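Local coordinates for protein glycerol kinase, putative (Plasmodium falciparum, PDB 2W40) that probably phosphorylates glycerol with ATP to give sn-glycerol 3-phosphate, the entry step of glycerol degradation, at residues Ile103-Phe117 / Phe134-Gln148. Numbering follows the deposited sequence. Where two conformers were deposited one is given.
Sequences IVWLDTRVEELVTEF and FNTYFSAFKILWLIQ. With EDO (1,2-ethanediol), chain B.
Arg-109 lies across one face of the Trp-145 indole. Its CD sits over the face, 3.6 Å from the centroid of the Trp-145 five-membered ring, a CH-pi contact, and its CZ is 4.5 Å from the six-membered centroid, a cation-pi pair. The bend at chi3 lets the guanidinium stand steeply on the ring, planes 79° apart, while NE and NH2 grip the Asp-107 carboxylate side-on; Tyr-45 and Glu-46 extend this polar cluster.

Helices 111-117 and 140-148 cross at 105°. Leu-113 is a knob among Phe-141, Leu-144, Trp-145 and Gln-148. Val-114 CG2, anti to its carbonyl carbon, centres over the Phe-141 ring 3.5 Å from the centroid, and Phe-141 turns its edge toward the Phe-117 face in an offset edge-to-face pair (planes at 83°).

Lys-142, kinked through chi2 to chi4, curls its NZ onto two carbonyls: Thr-136 O at 2.8 Å, in the carbonyl plane, and Val-104 O at 3.1 Å, tilted from that carbonyl's own plane. Trp-105 CE3 lies 3.6 Å from Tyr-137 CE1, the rings meeting rim to rim; Tyr-137 OH hydrogen-bonds bound glycerol, and Trp-105 nears ADP-site Thr-270. The chemistry implies a buried ammonium, probably stabilised by backbone oxygens, joining loops that probably border the active site.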
ATOM      1  N   ILE C 103      11.038  23.617  -9.998  1.00  7.05           N
ATOM      2  CA  ILE C 103       9.850  23.051  -9.447  1.00  7.14           C
ATOM      3  C   ILE C 103       9.109  22.328 -10.577  1.00  5.88           C
ATOM      4  O   ILE C 103       8.764  22.927 -11.612  1.00  7.41           O
ATOM      5  CB  ILE C 103       8.910  24.092  -8.807  1.00  6.92           C
ATOM      6  CG1 ILE C 103       9.652  24.814  -7.633  1.00  8.41           C
ATOM      7  CG2 ILE C 103       7.674  23.369  -8.225  1.00  8.67           C
ATOM      8  CD1 ILE C 103       8.873  25.942  -6.964  1.00  8.76           C
ATOM      9  N   VAL C 104       9.004  20.999 -10.389  1.00  6.29           N
ATOM     10  CA  VAL C 104       8.619  20.078 -11.484  1.00  6.95           C
ATOM     11  C   VAL C 104       7.121  20.151 -11.677  1.00  6.71           C
ATOM     12  O   VAL C 104       6.324  20.518 -10.746  1.00  8.02           O
ATOM     13  CB  VAL C 104       9.167  18.639 -11.192  1.00  5.30           C
ATOM     14  CG1 VAL C 104       8.910  17.637 -12.275  1.00  6.77           C
ATOM     15  CG2 VAL C 104      10.700  18.687 -10.989  1.00  7.54           C
ATOM     16  N   TRP C 105       6.701  19.734 -12.860  1.00  6.99           N
ATOM     17  CA  TRP C 105       5.243  19.652 -13.205  1.00  5.45           C
ATOM     18  C   TRP C 105       4.453  18.870 -12.139  1.00  7.21           C
ATOM     19  O   TRP C 105       3.297  19.086 -11.967  1.00  9.22           O
ATOM     20  CB  TRP C 105       5.094  19.162 -14.649  1.00  6.72           C
ATOM     21  CG  TRP C 105       5.599  17.789 -14.915  1.00  6.52           C
ATOM     22  CD1 TRP C 105       6.844  17.470 -15.345  1.00  6.81           C
ATOM     23  CD2 TRP C 105       4.849  16.549 -14.875  1.00  6.11           C
ATOM     24  NE1 TRP C 105       6.934  16.102 -15.579  1.00  9.01           N
ATOM     25  CE2 TRP C 105       5.734  15.512 -15.296  1.00  5.71           C
ATOM     26  CE3 TRP C 105       3.498  16.224 -14.642  1.00  8.95           C
ATOM     27  CZ2 TRP C 105       5.299  14.131 -15.372  1.00  8.12           C
ATOM     28  CZ3 TRP C 105       3.080  14.921 -14.754  1.00  7.34           C
ATOM     29  CH2 TRP C 105       3.981  13.886 -15.106  1.00  9.93           C
ATOM     30  N   LEU C 106       5.042  17.802 -11.645  1.00  7.46           N
ATOM     31  CA  LEU C 106       4.459  16.905 -10.619  1.00  7.76           C
ATOM     32  C   LEU C 106       4.317  17.510  -9.197  1.00  8.30           C
ATOM     33  O   LEU C 106       3.618  16.924  -8.346  1.00  9.82           O
ATOM     34  CB  LEU C 106       5.264  15.614 -10.524  1.00  7.41           C
ATOM     35  CG  LEU C 106       5.033  14.562 -11.618  1.00  8.21           C
ATOM     36  CD1 LEU C 106       6.162  13.457 -11.571  1.00 10.92           C
ATOM     37  CD2 LEU C 106       3.555  13.939 -11.493  1.00  9.49           C
ATOM     38  N   ASP C 107       4.939  18.663  -8.963  1.00  7.22           N
ATOM     39  CA  ASP C 107       4.876  19.321  -7.656  1.00  7.08           C
ATOM     40  C   ASP C 107       3.435  19.784  -7.439  1.00 10.10           C
ATOM     41  O   ASP C 107       2.807  20.314  -8.318  1.00 10.29           O
ATOM     42  CB  ASP C 107       5.836  20.533  -7.644  1.00  6.75           C
ATOM     43  CG  ASP C 107       5.975  21.203  -6.289  1.00  8.83           C
ATOM     44  OD1 ASP C 107       6.989  20.956  -5.579  1.00  8.61           O
ATOM     45  OD2 ASP C 107       5.023  21.950  -5.984  1.00 10.84           O
ATOM     46  N   THR C 108       2.985  19.641  -6.206  1.00  9.94           N
ATOM     47  CA  THR C 108       1.637  20.085  -5.856  1.00  9.72           C
ATOM     48  C   THR C 108       1.541  20.984  -4.618  1.00  9.95           C
ATOM     49  O   THR C 108       0.454  21.109  -4.004  1.00 11.52           O
ATOM     50  CB  THR C 108       0.729  18.842  -5.601  1.00 10.20           C
ATOM     51  OG1 THR C 108       1.299  17.974  -4.611  1.00 15.50           O
ATOM     52  CG2 THR C 108       0.463  18.077  -6.888  1.00 14.93           C
ATOM     53  N   ARG C 109       2.643  21.641  -4.253  1.00  9.18           N
ATOM     54  CA  ARG C 109       2.688  22.479  -3.072  1.00  9.50           C
ATOM     55  C   ARG C 109       1.729  23.647  -3.204  1.00  9.38           C
ATOM     56  O   ARG C 109       1.397  24.310  -2.171  1.00 11.36           O
ATOM     57  CB  ARG C 109       4.127  23.030  -2.807  1.00  8.69           C
ATOM     58  CG  ARG C 109       4.522  24.252  -3.530  1.00  8.85           C
ATOM     59  CD  ARG C 109       6.020  24.533  -3.495  1.00 10.47           C
ATOM     60  NE  ARG C 109       6.884  23.533  -4.033  1.00  9.51           N
ATOM     61  CZ  ARG C 109       8.182  23.527  -3.858  1.00 11.23           C
ATOM     62  NH1 ARG C 109       8.789  24.475  -3.118  1.00 10.90           N
ATOM     63  NH2 ARG C 109       8.897  22.569  -4.361  1.00 10.26           N
ATOM     64  N   VAL C 110       1.359  23.987  -4.465  1.00  8.85           N
ATOM     65  CA  VAL C 110       0.506  25.150  -4.658  1.00 10.96           C
ATOM     66  C   VAL C 110      -0.986  24.866  -4.529  1.00 11.21           C
ATOM     67  O   VAL C 110      -1.825  25.752  -4.891  1.00 11.50           O
ATOM     68  CB  VAL C 110       0.839  25.836  -6.016  1.00  9.46           C
ATOM     69  CG1 VAL C 110       2.371  26.243  -6.098  1.00 11.15           C
ATOM     70  CG2 VAL C 110       0.453  24.898  -7.194  1.00  9.28           C
ATOM     71  N   GLU C 111      -1.328  23.662  -4.071  1.00 12.67           N
ATOM     72  CA  GLU C 111      -2.758  23.274  -3.896  1.00 13.18           C
ATOM     73  C   GLU C 111      -3.533  24.380  -3.181  1.00 14.21           C
ATOM     74  O   GLU C 111      -4.578  24.791  -3.614  1.00 14.10           O
ATOM     75  CB  GLU C 111      -2.828  21.948  -3.130  1.00 14.89           C
ATOM     76  CG  GLU C 111      -4.248  21.422  -2.761  1.00 14.10           C
ATOM     77  CD  GLU C 111      -4.231  20.124  -1.879  1.00 18.55           C
ATOM     78  OE1 GLU C 111      -3.150  19.490  -1.603  1.00 18.49           O
ATOM     79  OE2 GLU C 111      -5.328  19.699  -1.459  1.00 23.01           O
ATOM     80  N   GLU C 112      -3.005  24.825  -2.037  0.50 15.01           N
ATOM     81  CA  GLU C 112      -3.697  25.855  -1.230  0.50 14.88           C
ATOM     82  C   GLU C 112      -3.951  27.186  -1.995  0.50 13.50           C
ATOM     83  O   GLU C 112      -5.086  27.719  -2.001  0.50 14.33           O
ATOM     84  CB  GLU C 112      -2.986  26.085   0.135  0.50 16.10           C
ATOM     85  CG  GLU C 112      -3.558  27.274   0.898  0.50 17.46           C
ATOM     86  CD  GLU C 112      -2.958  27.498   2.295  0.50 18.80           C
ATOM     87  OE1 GLU C 112      -1.823  27.027   2.590  0.50 22.72           O
ATOM     88  OE2 GLU C 112      -3.618  28.207   3.076  0.50 22.91           O
ATOM     89  N   LEU C 113      -2.923  27.649  -2.717  1.00 12.33           N
ATOM     90  CA  LEU C 113      -2.963  28.854  -3.602  1.00 11.31           C
ATOM     91  C   LEU C 113      -3.961  28.699  -4.674  1.00  9.92           C
ATOM     92  O   LEU C 113      -4.721  29.654  -4.968  1.00 11.93           O
ATOM     93  CB  LEU C 113      -1.602  29.274  -4.255  1.00 12.97           C
ATOM     94  CG  LEU C 113      -0.591  29.955  -3.419  1.00 13.98           C
ATOM     95  CD1 LEU C 113       0.759  29.832  -4.248  1.00 13.76           C
ATOM     96  CD2 LEU C 113      -1.088  31.372  -3.134  1.00 16.42           C
ATOM     97  N   VAL C 114      -3.962  27.519  -5.330  1.00 10.83           N
ATOM     98  CA  VAL C 114      -4.975  27.314  -6.380  1.00 10.03           C
ATOM     99  C   VAL C 114      -6.430  27.382  -5.850  1.00 10.72           C
ATOM    100  O   VAL C 114      -7.257  28.007  -6.438  1.00 11.58           O
ATOM    101  CB  VAL C 114      -4.698  25.983  -7.168  1.00 10.04           C
ATOM    102  CG1 VAL C 114      -5.867  25.576  -8.091  1.00 11.18           C
ATOM    103  CG2 VAL C 114      -3.330  26.068  -7.908  1.00  9.11           C
ATOM    104  N   THR C 115      -6.701  26.774  -4.685  1.00 12.54           N
ATOM    105  CA  THR C 115      -7.991  26.894  -4.011  1.00 13.93           C
ATOM    106  C   THR C 115      -8.342  28.363  -3.753  1.00 14.21           C
ATOM    107  O   THR C 115      -9.420  28.835  -4.139  1.00 16.05           O
ATOM    108  CB  THR C 115      -7.972  26.090  -2.756  1.00 14.74           C
ATOM    109  OG1 THR C 115      -7.727  24.739  -3.111  1.00 17.53           O
ATOM    110  CG2 THR C 115      -9.323  26.228  -1.949  1.00 17.46           C
ATOM    111  N   GLU C 116      -7.382  29.131  -3.298  1.00 14.77           N
ATOM    112  CA  GLU C 116      -7.607  30.578  -3.011  1.00 15.73           C
ATOM    113  C   GLU C 116      -7.919  31.424  -4.237  1.00 13.91           C
ATOM    114  O   GLU C 116      -8.937  32.184  -4.307  1.00 17.35           O
ATOM    115  CB  GLU C 116      -6.409  31.142  -2.273  1.00 14.57           C
ATOM    116  CG  GLU C 116      -6.510  32.634  -2.055  1.00 18.76           C
ATOM    117  CD  GLU C 116      -5.238  33.384  -1.778  1.00 22.65           C
ATOM    118  OE1 GLU C 116      -4.174  32.808  -1.512  1.00 27.02           O
ATOM    119  OE2 GLU C 116      -5.360  34.618  -1.826  1.00 33.42           O
ATOM    120  N   PHE C 117      -7.064  31.255  -5.288  1.00 11.38           N
ATOM    121  CA  PHE C 117      -7.263  32.006  -6.475  1.00 12.52           C
ATOM    122  C   PHE C 117      -8.469  31.573  -7.251  1.00 11.84           C
ATOM    123  O   PHE C 117      -9.143  32.413  -7.937  1.00 13.71           O
ATOM    124  CB  PHE C 117      -6.007  31.901  -7.374  1.00 11.98           C
ATOM    125  CG  PHE C 117      -4.909  32.883  -7.011  1.00 12.97           C
ATOM    126  CD1 PHE C 117      -4.413  32.907  -5.728  1.00 12.78           C
ATOM    127  CD2 PHE C 117      -4.457  33.825  -7.907  1.00 13.41           C
ATOM    128  CE1 PHE C 117      -3.428  33.845  -5.370  1.00 12.68           C
ATOM    129  CE2 PHE C 117      -3.475  34.740  -7.593  1.00 13.65           C
ATOM    130  CZ  PHE C 117      -2.965  34.778  -6.300  1.00 14.99           C
ATOM    131  N   PHE C 134      -7.232  27.077 -13.647  1.00  9.22           N
ATOM    132  CA  PHE C 134      -6.149  27.031 -12.662  1.00  8.43           C
ATOM    133  C   PHE C 134      -5.979  25.589 -12.225  1.00  7.65           C
ATOM    134  O   PHE C 134      -6.951  24.867 -11.945  1.00  9.15           O
ATOM    135  CB  PHE C 134      -6.514  27.876 -11.406  1.00  8.45           C
ATOM    136  CG  PHE C 134      -6.564  29.390 -11.625  1.00 10.41           C
ATOM    137  CD1 PHE C 134      -5.897  30.042 -12.681  1.00  9.51           C
ATOM    138  CD2 PHE C 134      -7.293  30.197 -10.771  1.00 11.64           C
ATOM    139  CE1 PHE C 134      -5.947  31.461 -12.859  1.00 10.73           C
ATOM    140  CE2 PHE C 134      -7.337  31.599 -11.007  1.00  9.94           C
ATOM    141  CZ  PHE C 134      -6.624  32.208 -11.949  1.00 11.10           C
ATOM    142  N   ASN C 135      -4.707  25.219 -12.036  1.00  8.20           N
ATOM    143  CA  ASN C 135      -4.345  23.918 -11.549  1.00  8.33           C
ATOM    144  C   ASN C 135      -2.960  23.949 -10.908  1.00  7.94           C
ATOM    145  O   ASN C 135      -2.302  24.971 -10.953  1.00  8.06           O
ATOM    146  CB  ASN C 135      -4.484  22.882 -12.684  1.00 10.13           C
ATOM    147  CG  ASN C 135      -3.581  23.190 -13.857  1.00  7.40           C
ATOM    148  OD1 ASN C 135      -2.361  23.547 -13.639  1.00  9.23           O
ATOM    149  ND2 ASN C 135      -4.105  22.990 -15.097  1.00  8.77           N
ATOM    150  N   THR C 136      -2.555  22.831 -10.339  1.00  8.93           N
ATOM    151  CA  THR C 136      -1.254  22.727  -9.689  1.00  9.37           C
ATOM    152  C   THR C 136      -0.132  22.367 -10.643  1.00  9.50           C
ATOM    153  O   THR C 136       1.050  22.261 -10.211  1.00 11.46           O
ATOM    154  CB  THR C 136      -1.228  21.706  -8.537  1.00 10.52           C
ATOM    155  OG1 THR C 136      -1.519  20.451  -9.117  1.00 13.26           O
ATOM    156  CG2 THR C 136      -2.316  22.021  -7.467  1.00 11.69           C
ATOM    157  N   TYR C 137      -0.517  22.157 -11.902  1.00  9.55           N
ATOM    158  CA  TYR C 137       0.266  21.417 -12.944  1.00  8.46           C
ATOM    159  C   TYR C 137       1.102  22.426 -13.798  1.00  8.21           C
ATOM    160  O   TYR C 137       2.328  22.213 -14.013  1.00 10.73           O
ATOM    161  CB  TYR C 137      -0.773  20.681 -13.794  1.00  9.66           C
ATOM    162  CG  TYR C 137      -0.281  19.946 -15.022  1.00  7.70           C
ATOM    163  CD1 TYR C 137       0.999  19.352 -15.076  1.00  9.60           C
ATOM    164  CD2 TYR C 137      -1.136  19.740 -16.041  1.00  9.82           C
ATOM    165  CE1 TYR C 137       1.387  18.612 -16.263  1.00  8.57           C
ATOM    166  CE2 TYR C 137      -0.744  19.075 -17.185  1.00  9.13           C
ATOM    167  CZ  TYR C 137       0.490  18.467 -17.270  1.00  9.91           C
ATOM    168  OH  TYR C 137       0.809  17.780 -18.440  1.00 11.21           O
ATOM    169  N   PHE C 138       0.426  23.471 -14.328  1.00  7.17           N
ATOM    170  CA  PHE C 138       1.068  24.533 -15.133  1.00  7.52           C
ATOM    171  C   PHE C 138       2.061  25.373 -14.378  1.00  7.28           C
ATOM    172  O   PHE C 138       2.123  25.278 -13.198  1.00  9.53           O
ATOM    173  CB  PHE C 138       0.040  25.300 -15.888  1.00  9.61           C
ATOM    174  CG  PHE C 138      -0.479  24.599 -17.139  1.00  9.09           C
ATOM    175  CD1 PHE C 138      -0.415  23.220 -17.299  1.00 10.09           C
ATOM    176  CD2 PHE C 138      -0.939  25.370 -18.199  1.00  8.35           C
ATOM    177  CE1 PHE C 138      -0.870  22.617 -18.501  1.00 11.22           C
ATOM    178  CE2 PHE C 138      -1.414  24.782 -19.386  1.00 11.20           C
ATOM    179  CZ  PHE C 138      -1.419  23.395 -19.488  1.00  9.57           C
ATOM    180  N   SER C 139       2.884  26.149 -15.076  1.00  8.26           N
ATOM    181  CA  SER C 139       4.020  26.820 -14.412  1.00  5.89           C
ATOM    182  C   SER C 139       3.562  27.944 -13.459  1.00  7.89           C
ATOM    183  O   SER C 139       4.264  28.210 -12.455  1.00  8.06           O
ATOM    184  CB  SER C 139       4.960  27.449 -15.439  1.00  7.14           C
ATOM    185  OG  SER C 139       5.407  26.493 -16.357  1.00  8.21           O
ATOM    186  N   ALA C 140       2.456  28.605 -13.826  1.00  7.49           N
ATOM    187  CA  ALA C 140       2.142  29.951 -13.242  1.00  7.23           C
ATOM    188  C   ALA C 140       2.068  29.914 -11.699  1.00  6.16           C
ATOM    189  O   ALA C 140       2.629  30.796 -11.041  1.00  7.20           O
ATOM    190  CB  ALA C 140       0.835  30.498 -13.759  1.00  8.70           C
ATOM    191  N   PHE C 141       1.372  28.939 -11.139  1.00  7.07           N
ATOM    192  CA  PHE C 141       1.269  28.961  -9.634  1.00  7.62           C
ATOM    193  C   PHE C 141       2.555  28.637  -8.939  1.00  7.90           C
ATOM    194  O   PHE C 141       2.793  29.108  -7.832  1.00  8.65           O
ATOM    195  CB  PHE C 141       0.165  28.035  -9.101  1.00  8.30           C
ATOM    196  CG  PHE C 141      -1.223  28.622  -9.228  1.00  8.83           C
ATOM    197  CD1 PHE C 141      -1.726  29.394  -8.199  1.00 10.44           C
ATOM    198  CD2 PHE C 141      -2.004  28.415 -10.340  1.00  6.30           C
ATOM    199  CE1 PHE C 141      -2.982  29.986  -8.247  1.00 11.66           C
ATOM    200  CE2 PHE C 141      -3.270  28.998 -10.396  1.00  7.92           C
ATOM    201  CZ  PHE C 141      -3.753  29.792  -9.332  1.00  9.12           C
ATOM    202  N   LYS C 142       3.423  27.886  -9.613  1.00  7.15           N
ATOM    203  CA  LYS C 142       4.819  27.686  -9.111  1.00  8.11           C
ATOM    204  C   LYS C 142       5.632  28.974  -9.133  1.00  7.48           C
ATOM    205  O   LYS C 142       6.385  29.260  -8.187  1.00  9.14           O
ATOM    206  CB  LYS C 142       5.423  26.567  -9.927  1.00  9.26           C
ATOM    207  CG  LYS C 142       4.644  25.355  -9.513  1.00 15.41           C
ATOM    208  CD  LYS C 142       3.956  24.756 -10.630  1.00 25.32           C
ATOM    209  CE  LYS C 142       4.602  23.566 -11.170  1.00 25.64           C
ATOM    210  NZ  LYS C 142       3.802  22.399 -10.837  1.00 20.99           N
ATOM    211  N   ILE C 143       5.453  29.763 -10.166  1.00  7.04           N
ATOM    212  CA  ILE C 143       6.169  30.991 -10.259  1.00  8.03           C
ATOM    213  C   ILE C 143       5.652  31.879  -9.096  1.00  8.26           C
ATOM    214  O   ILE C 143       6.425  32.561  -8.426  1.00  8.71           O
ATOM    215  CB  ILE C 143       5.867  31.652 -11.600  1.00  8.21           C
ATOM    216  CG1 ILE C 143       6.518  30.838 -12.802  1.00  7.45           C
ATOM    217  CG2 ILE C 143       6.354  33.120 -11.620  1.00  9.27           C
ATOM    218  CD1 ILE C 143       5.897  31.158 -14.262  1.00  9.34           C
ATOM    219  N   LEU C 144       4.307  31.962  -8.969  1.00  8.59           N
ATOM    220  CA  LEU C 144       3.698  32.720  -7.892  1.00  9.68           C
ATOM    221  C   LEU C 144       4.218  32.300  -6.516  1.00  8.29           C
ATOM    222  O   LEU C 144       4.598  33.139  -5.665  1.00 11.35           O
ATOM    223  CB  LEU C 144       2.209  32.642  -7.949  1.00 11.15           C
ATOM    224  CG  LEU C 144       1.422  33.434  -6.841  1.00 11.46           C
ATOM    225  CD1 LEU C 144       1.736  34.920  -6.843  1.00 11.70           C
ATOM    226  CD2 LEU C 144      -0.101  33.151  -7.022  1.00 10.60           C
ATOM    227  N   TRP C 145       4.276  31.035  -6.259  1.00  9.72           N
ATOM    228  CA  TRP C 145       4.796  30.556  -5.022  1.00  8.73           C
ATOM    229  C   TRP C 145       6.215  31.048  -4.780  1.00  9.70           C
ATOM    230  O   TRP C 145       6.564  31.497  -3.666  1.00 11.49           O
ATOM    231  CB  TRP C 145       4.793  29.029  -4.997  1.00 10.89           C
ATOM    232  CG  TRP C 145       5.163  28.449  -3.665  1.00 12.41           C
ATOM    233  CD1 TRP C 145       4.301  28.108  -2.649  1.00 14.08           C
ATOM    234  CD2 TRP C 145       6.467  28.142  -3.188  1.00 10.44           C
ATOM    235  NE1 TRP C 145       5.020  27.584  -1.608  1.00 13.73           N
ATOM    236  CE2 TRP C 145       6.329  27.639  -1.885  1.00 13.21           C
ATOM    237  CE3 TRP C 145       7.748  28.280  -3.722  1.00 11.62           C
ATOM    238  CZ2 TRP C 145       7.415  27.203  -1.142  1.00 12.36           C
ATOM    239  CZ3 TRP C 145       8.827  27.858  -2.973  1.00 12.31           C
ATOM    240  CH2 TRP C 145       8.638  27.378  -1.676  1.00 13.74           C
ATOM    241  N   LEU C 146       7.071  30.962  -5.790  1.00 10.28           N
ATOM    242  CA  LEU C 146       8.484  31.429  -5.703  1.00 10.90           C
ATOM    243  C   LEU C 146       8.555  32.923  -5.332  1.00 10.67           C
ATOM    244  O   LEU C 146       9.315  33.321  -4.463  1.00 13.87           O
ATOM    245  CB  LEU C 146       9.264  31.110  -6.986  1.00 11.53           C
ATOM    246  CG  LEU C 146       9.581  29.625  -7.103  1.00 12.71           C
ATOM    247  CD1 LEU C 146       9.996  29.355  -8.590  1.00 13.45           C
ATOM    248  CD2 LEU C 146      10.638  29.241  -6.076  1.00 14.43           C
ATOM    249  N   ILE C 147       7.756  33.743  -5.972  1.00  9.66           N
ATOM    250  CA  ILE C 147       7.675  35.182  -5.747  1.00 11.30           C
ATOM    251  C   ILE C 147       7.191  35.463  -4.322  1.00 12.29           C
ATOM    252  O   ILE C 147       7.792  36.264  -3.628  1.00 13.23           O
ATOM    253  CB  ILE C 147       6.676  35.815  -6.749  1.00  9.02           C
ATOM    254  CG1 ILE C 147       7.256  35.875  -8.175  1.00 10.49           C
ATOM    255  CG2 ILE C 147       6.270  37.264  -6.434  1.00 12.54           C
ATOM    256  CD1 ILE C 147       6.175  36.255  -9.220  1.00 10.04           C
ATOM    257  N   GLN C 148       6.179  34.724  -3.859  1.00 12.51           N
ATOM    258  CA  GLN C 148       5.638  34.908  -2.535  1.00 14.25           C
ATOM    259  C   GLN C 148       6.551  34.435  -1.440  1.00 14.16           C
ATOM    260  O   GLN C 148       6.429  34.925  -0.291  1.00 16.36           O
ATOM    261  CB  GLN C 148       4.290  34.198  -2.381  1.00 14.71           C
ATOM    262  CG  GLN C 148       3.167  34.784  -3.142  1.00 14.04           C
ATOM    263  CD  GLN C 148       1.857  34.185  -2.744  1.00 16.47           C
ATOM    264  OE1 GLN C 148       1.789  33.130  -2.062  1.00 22.43           O
ATOM    265  NE2 GLN C 148       0.785  34.862  -3.144  1.00 17.61           N
TER
HETATM  266  C1  EDO B1514       5.964  15.097  -4.043  1.00 21.31           C
HETATM  267  O1  EDO B1514       5.611  14.494  -2.633  1.00 18.42           O
HETATM  268  C2  EDO B1514       5.079  15.135  -5.376  1.00 28.33           C
HETATM  269  O2  EDO B1514       4.041  16.092  -5.883  1.00 20.35           O
HETATM  270  O   HOH W   1       0.903  19.063 -10.191  1.00 12.38           O
HETATM  271  O   HOH W   2      -2.048  34.604  -1.865  1.00 29.44           O